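Local coordinates for magnetosome membrane protein MamB, putative Co/Zn/Cd cation transporter. Cation diffusion facilitator family (Desulfamplus magnetovallimortis, PDB 6QFJ) that probably transports divalent metal cations, iron among them, across the magnetosome membrane, the fragment here being its soluble C-terminal domain, at residues A[8-13]-A[24-29]; A[37-42]-A[61-66]. One frame throughout, in Å; residues are numbered along the deposited sequence.

Contact 1: A[8-13]-A[24-29]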
loop_
_atom_site.group_PDB
_atom_site.type_symbol
_atom_site.label_atom_id
_atom_site.label_comp_id
_atom_site.label_asym_id
_atom_site.label_seq_id
_atom_site.Cartn_x
_atom_site.Cartn_y
_atom_site.Cartn_z
ATOM N N GLU A 8 0.852 10.438 3.667
ATOM C CA GLU A 8 -0.244 10.671 4.563
ATOM C C GLU A 8 -1.601 10.402 3.926
ATOM O O GLU A 8 -2.470 9.798 4.550
ATOM C CB GLU A 8 -0.214 12.109 5.033
ATOM C CG GLU A 8 -1.404 12.449 5.876
ATOM C CD GLU A 8 -1.497 13.897 6.380
ATOM O OE1 GLU A 8 -2.412 14.152 7.180
ATOM O OE2 GLU A 8 -0.694 14.771 6.000
ATOM N N ALA A 9 -1.790 10.820 2.662
ATOM C CA ALA A 9 -3.035 10.586 2.032
ATOM C C ALA A 9 -3.184 9.064 1.725
ATOM O O ALA A 9 -4.258 8.490 1.845
ATOM C CB ALA A 9 -3.150 11.441 0.764
ATOM N N ILE A 10 -2.123 8.456 1.231
ATOM C CA ILE A 10 -2.110 7.009 0.994
ATOM C C ILE A 10 -2.479 6.227 2.272
ATOM O O ILE A 10 -3.396 5.429 2.266
ATOM C CB ILE A 10 -0.767 6.521 0.400
ATOM C CG1 ILE A 10 -0.568 7.062 -0.984
ATOM C CG2 ILE A 10 -0.734 4.992 0.301
ATOM C CD1 ILE A 10 0.854 6.927 -1.491
ATOM N N ALA A 11 -1.873 6.567 3.397
ATOM C CA ALA A 11 -2.189 5.923 4.669
ATOM C C ALA A 11 -3.609 6.159 5.057
ATOM O O ALA A 11 -4.248 5.237 5.513
ATOM C CB ALA A 11 -1.277 6.426 5.806
ATOM N N ASN A 12 -4.126 7.365 4.817
ATOM C CA ASN A 12 -5.508 7.656 5.169
ATOM C C ASN A 12 -6.432 6.741 4.382
ATOM O O ASN A 12 -7.361 6.179 4.926
ATOM C CB ASN A 12 -5.900 9.110 4.871
ATOM C CG ASN A 12 -5.411 10.083 5.925
ATOM O OD1 ASN A 12 -5.088 9.650 6.993
ATOM N ND2 ASN A 12 -5.285 11.389 5.619
ATOM N N VAL A 13 -6.135 6.514 3.109
ATOM C CA VAL A 13 -7.014 5.654 2.306
ATOM C C VAL A 13 -6.940 4.234 2.749
ATOM O O VAL A 13 -7.982 3.532 2.950
ATOM C CB VAL A 13 -6.748 5.795 0.821
ATOM C CG1 VAL A 13 -7.657 4.833 0.035
ATOM C CG2 VAL A 13 -7.009 7.236 0.393
ATOM N N LYS A 24 1.380 -1.989 7.592
ATOM C CA LYS A 24 2.588 -2.344 8.306
ATOM C C LYS A 24 3.688 -1.312 8.088
ATOM O O LYS A 24 4.381 -0.942 9.014
ATOM C CB LYS A 24 3.094 -3.684 7.830
ATOM C CG LYS A 24 4.392 -4.153 8.477
ATOM C CD LYS A 24 4.436 -5.608 8.139
ATOM C CE LYS A 24 5.795 -6.174 7.851
ATOM N NZ LYS A 24 6.332 -6.688 9.012
ATOM N N ASP A 25 3.844 -0.853 6.865
ATOM C CA ASP A 25 4.851 0.155 6.548
ATOM C C ASP A 25 4.651 0.726 5.180
ATOM O O ASP A 25 4.172 0.050 4.260
ATOM C CB ASP A 25 6.233 -0.447 6.599
ATOM C CG ASP A 25 7.321 0.580 6.885
ATOM O OD1 ASP A 25 7.074 1.695 7.442
ATOM O OD2 ASP A 25 8.467 0.257 6.509
ATOM N N ILE A 26 4.972 1.998 5.046
ATOM C CA ILE A 26 4.954 2.707 3.743
ATOM C C ILE A 26 6.286 3.388 3.582
ATOM O O ILE A 26 6.683 4.202 4.418
ATOM C CB ILE A 26 3.879 3.763 3.662
ATOM C CG1 ILE A 26 2.499 3.134 3.844
ATOM C CG2 ILE A 26 3.921 4.459 2.290
ATOM C CD1 ILE A 26 1.326 4.088 3.792
ATOM N N ILE A 27 6.996 3.043 2.527
ATOM C CA ILE A 27 8.250 3.740 2.212
ATOM C C ILE A 27 8.148 4.352 0.851
ATOM O O ILE A 27 7.560 3.754 -0.049
ATOM C CB ILE A 27 9.439 2.748 2.291
ATOM C CG1 ILE A 27 9.711 2.391 3.759
ATOM C CG2 ILE A 27 10.726 3.331 1.739
ATOM C CD1 ILE A 27 10.692 1.254 3.927
ATOM N N ALA A 28 8.766 5.515 0.663
ATOM C CA ALA A 28 8.828 6.192 -0.657
ATOM C C ALA A 28 10.202 6.754 -0.911
ATOM O O ALA A 28 10.805 7.319 -0.021
ATOM C CB ALA A 28 7.821 7.332 -0.719
ATOM N N ARG A 29 10.691 6.638 -2.139
ATOM C CA ARG A 29 11.884 7.369 -2.490
ATOM C C ARG A 29 11.811 7.861 -3.912
ATOM O O ARG A 29 11.018 7.377 -4.726
ATOM C CB ARG A 29 13.134 6.524 -2.292
ATOM C CG ARG A 29 13.286 5.396 -3.268
ATOM C CD ARG A 29 14.463 4.506 -2.905
ATOM N NE ARG A 29 14.143 3.687 -1.765
ATOM C CZ ARG A 29 13.416 2.593 -1.846
ATOM N NH1 ARG A 29 12.951 2.190 -3.026
ATOM N NH2 ARG A 29 13.142 1.916 -0.751
#

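Contact 2: A[37-42]-A[61-66]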
loop_
_atom_site.group_PDB
_atom_site.type_symbol
_atom_site.label_atom_id
_atom_site.label_comp_id
_atom_site.label_asym_id
_atom_site.label_seq_id
_atom_site.Cartn_x
_atom_site.Cartn_y
_atom_site.Cartn_z
ATOM N N PHE A 37 7.350 3.517 -4.464
ATOM C CA PHE A 37 6.659 3.191 -3.202
ATOM C C PHE A 37 6.797 1.715 -2.875
ATOM O O PHE A 37 6.685 0.857 -3.770
ATOM C CB PHE A 37 5.200 3.526 -3.279
ATOM C CG PHE A 37 4.935 4.990 -3.325
ATOM C CD1 PHE A 37 4.868 5.652 -4.556
ATOM C CD2 PHE A 37 4.672 5.684 -2.177
ATOM C CE1 PHE A 37 4.618 6.981 -4.596
ATOM C CE2 PHE A 37 4.411 7.048 -2.233
ATOM C CZ PHE A 37 4.417 7.702 -3.439
ATOM N N GLU A 38 7.111 1.430 -1.611
ATOM C CA GLU A 38 7.081 0.077 -1.042
ATOM C C GLU A 38 6.058 0.077 0.029
ATOM O O GLU A 38 6.168 0.837 1.026
ATOM C CB GLU A 38 8.445 -0.322 -0.475
ATOM C CG GLU A 38 9.473 -0.513 -1.593
ATOM C CD GLU A 38 10.896 -0.650 -1.107
ATOM O OE1 GLU A 38 11.271 -0.033 -0.105
ATOM O OE2 GLU A 38 11.643 -1.359 -1.767
ATOM N N ILE A 39 5.031 -0.726 -0.170
ATOM C CA ILE A 39 3.913 -0.766 0.738
ATOM C C ILE A 39 3.786 -2.174 1.334
ATOM O O ILE A 39 3.591 -3.183 0.582
ATOM C CB ILE A 39 2.617 -0.392 0.023
ATOM C CG1 ILE A 39 2.822 0.888 -0.775
ATOM C CG2 ILE A 39 1.471 -0.294 1.024
ATOM C CD1 ILE A 39 2.165 2.134 -0.296
ATOM N N ASP A 40 3.889 -2.246 2.668
ATOM C CA ASP A 40 3.667 -3.482 3.406
ATOM C C ASP A 40 2.361 -3.426 4.159
ATOM O O ASP A 40 2.130 -2.486 4.915
ATOM C CB ASP A 40 4.854 -3.731 4.362
ATOM C CG ASP A 40 6.153 -3.969 3.618
ATOM O OD1 ASP A 40 6.117 -4.183 2.360
ATOM O OD2 ASP A 40 7.224 -3.865 4.232
ATOM N N LEU A 41 1.528 -4.443 3.983
ATOM C CA LEU A 41 0.202 -4.525 4.614
ATOM C C LEU A 41 -0.052 -5.799 5.325
ATOM O O LEU A 41 0.463 -6.841 4.946
ATOM C CB LEU A 41 -0.876 -4.439 3.560
ATOM C CG LEU A 41 -0.723 -3.231 2.609
ATOM C CD1 LEU A 41 -1.675 -3.344 1.506
ATOM C CD2 LEU A 41 -0.925 -1.956 3.358
ATOM N N TYR A 42 -0.855 -5.716 6.396
ATOM C CA TYR A 42 -1.402 -6.867 7.065
ATOM C C TYR A 42 -2.714 -7.170 6.478
ATOM O O TYR A 42 -3.523 -6.298 6.241
ATOM C CB TYR A 42 -1.603 -6.585 8.612
ATOM C CG TYR A 42 -0.329 -6.495 9.392
ATOM C CD1 TYR A 42 0.491 -7.584 9.488
ATOM C CD2 TYR A 42 0.114 -5.312 9.970
ATOM C CE1 TYR A 42 1.674 -7.518 10.152
ATOM C CE2 TYR A 42 1.302 -5.221 10.668
ATOM C CZ TYR A 42 2.071 -6.346 10.754
ATOM O OH TYR A 42 3.253 -6.337 11.433
ATOM N N GLN A 61 -3.902 0.928 -7.586
ATOM C CA GLN A 61 -4.879 1.895 -8.073
ATOM C C GLN A 61 -4.897 3.116 -7.164
ATOM O O GLN A 61 -4.869 4.261 -7.608
ATOM C CB GLN A 61 -6.249 1.185 -8.089
ATOM C CG GLN A 61 -7.403 2.021 -8.678
ATOM C CD GLN A 61 -7.897 3.122 -7.806
ATOM O OE1 GLN A 61 -8.098 2.965 -6.600
ATOM N NE2 GLN A 61 -8.112 4.311 -8.421
ATOM N N ILE A 62 -4.903 2.881 -5.875
ATOM C CA ILE A 62 -4.902 4.026 -4.922
ATOM C C ILE A 62 -3.744 4.928 -5.105
ATOM O O ILE A 62 -3.892 6.150 -5.260
ATOM C CB ILE A 62 -4.980 3.498 -3.472
ATOM C CG1 ILE A 62 -6.312 2.833 -3.263
ATOM C CG2 ILE A 62 -4.760 4.624 -2.490
ATOM C CD1 ILE A 62 -6.433 1.990 -2.019
ATOM N N ILE A 63 -2.548 4.330 -5.205
ATOM C CA ILE A 63 -1.368 5.159 -5.388
ATOM C C ILE A 63 -1.384 5.924 -6.681
ATOM O O ILE A 63 -1.137 7.157 -6.699
ATOM C CB ILE A 63 -0.099 4.344 -5.211
ATOM C CG1 ILE A 63 -0.034 3.956 -3.767
ATOM C CG2 ILE A 63 1.136 5.200 -5.598
ATOM C CD1 ILE A 63 1.049 2.999 -3.469
ATOM N N LYS A 64 -1.686 5.237 -7.783
ATOM C CA LYS A 64 -1.749 5.906 -9.067
ATOM C C LYS A 64 -2.763 7.060 -9.082
ATOM O O LYS A 64 -2.561 8.069 -9.747
ATOM C CB LYS A 64 -2.181 4.910 -10.145
ATOM C CG LYS A 64 -1.278 3.740 -10.312
ATOM C CD LYS A 64 0.110 4.190 -10.581
ATOM C CE LYS A 64 0.906 3.024 -11.126
ATOM N NZ LYS A 64 2.344 3.389 -11.186
ATOM N N GLU A 65 -3.863 6.908 -8.368
ATOM C CA GLU A 65 -4.808 7.968 -8.312
ATOM C C GLU A 65 -4.315 9.135 -7.484
ATOM O O GLU A 65 -4.527 10.291 -7.840
ATOM C CB GLU A 65 -6.176 7.521 -7.775
ATOM C CG GLU A 65 -7.186 8.680 -7.750
ATOM C CD GLU A 65 -8.599 8.231 -7.331
ATOM O OE1 GLU A 65 -8.923 7.044 -7.478
ATOM O OE2 GLU A 65 -9.422 9.088 -6.887
ATOM N N ILE A 66 -3.697 8.866 -6.357
ATOM C CA ILE A 66 -3.251 9.972 -5.470
ATOM C C ILE A 66 -2.033 10.717 -5.955
ATOM O O ILE A 66 -1.963 11.931 -5.845
ATOM C CB ILE A 66 -3.012 9.420 -4.063
ATOM C CG1 ILE A 66 -4.339 8.978 -3.530
ATOM C CG2 ILE A 66 -2.365 10.463 -3.147
ATOM C CD1 ILE A 66 -4.379 8.759 -2.063
#

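Contact 1: A[8-13]-A[24-29]
Helix segment 8-13 meets strand segment 24-29 through Ile10, Ala11 and Ile26 by apolar contact alone; within the two segments the polar bonds are those of the helix backbone, such as Asn12 N to Glu8 O at 3.0 Å, the i to i+4 bond spanning the turn that holds Ile10 and Ala11. Ile26 does the reaching. Its CG1 stands anti to the carbonyl carbon (chi1 -60°) and the chain then runs fully extended to CD1 (chi2 180°), which carries that methyl from the strand to the helix. There CD1 lies 4.0 Å from Ala11 CB, and Ala11 CA is nearly as close at 4.1 Å. Ile10 comes to the same methyl with its CG2 branch, at 4.2 Å, the two isoleucine side chains passing each other at a slant. One methyl thus touches two successive helix residues. In fold terms, the N-terminal helix 2-15 packs here on strand 22-31, outermost in the sheet of this chain, in the alpha-beta-beta-alpha-beta, metallochaperone-like domain that CDF transporters carry at the C-terminus. Ile7 of the same helix also touches Ile26 and Ala28. The 7.9 Å between the CA atoms of Ala11 and Ile26 is bridged chiefly by the extended Ile26 side chain. Just before Ile26, Lys24 and Asp25 both face Asp40 of strand 34-43, a classic beta bulge.

Contact 2: A[37-42]-A[61-66]
Ile63, on helix segment 61-66, touches both Phe37 and Ile39 of strand segment 37-42, a buried contact inside the beta-alpha-beta unit formed by strand 34-43, helix 49-66 and strand 71-79. The helix segment starts with Gln61 on its exposed side. There the amide NE2 gives a hydrogen bond to Glu65 OE1 at 3.0 Å and 158°, with the acceptor in the amide plane and the anti lone pair of the carboxylate used. Ile62 turns instead to helix 2-15, where it packs on Val13 and Leu14. Ile63 follows, and both its branches are engaged. CG2, anti to the backbone N, sits over one face of the Phe37 ring, 3.9 Å from CD1 and 4.0 Å from CE1. The other branch, with CG1 beside the backbone N and an extended chi2 of 172°, runs out to the strand, where CD1 meets Ile39 CD1 tip to tip at 3.5 Å and also approaches Phe37 CB at 4.2 Å. The methyl pair is tighter than a usual carbon-carbon contact, and Ile39 has a chi2 of -109°, away from a staggered value, which may reflect local strain or an imprecisely placed Ile39 CD1. With an alanine here the CG2 and CD1 methyls are gone, and the Phe37 ring face and Ile39 CD1 would probably lose their partner, opening a gap between helix and strand. Lys64 is engaged instead by strand 71-79, its NZ hydrogen-bonded to Ser71 OG at the start of that strand. The segment ends with Ile66, whose side chain packs on Ala9 and Val13 of helix 2-15 and whose N donates to Ile62 O at 2.9 Å.

Along the chain the two contacts come in series, both segments of contact 1 preceding those of contact 2, and their centres lie about 7 Å apart. Both reach one mixed sheet, in which strands 22-31 and 34-43 are antiparallel neighbours. Helices 2-15 and 49-66 also touch each other, through Ile10 on Ile63, so the two contacts belong to one apolar layer; Ile10 CD1 continues it at 3.6 Å from Phe37 CE2. Between the strands, Ile27 N probably hydrogen-bonds to Glu38 O, and Arg29 NH2 forms a salt bridge to Glu38 OE1 at 2.8 Å. Together the contacts fasten both helices to the sheet of a domain that dimerises in relatives; the assembly here holds one chain.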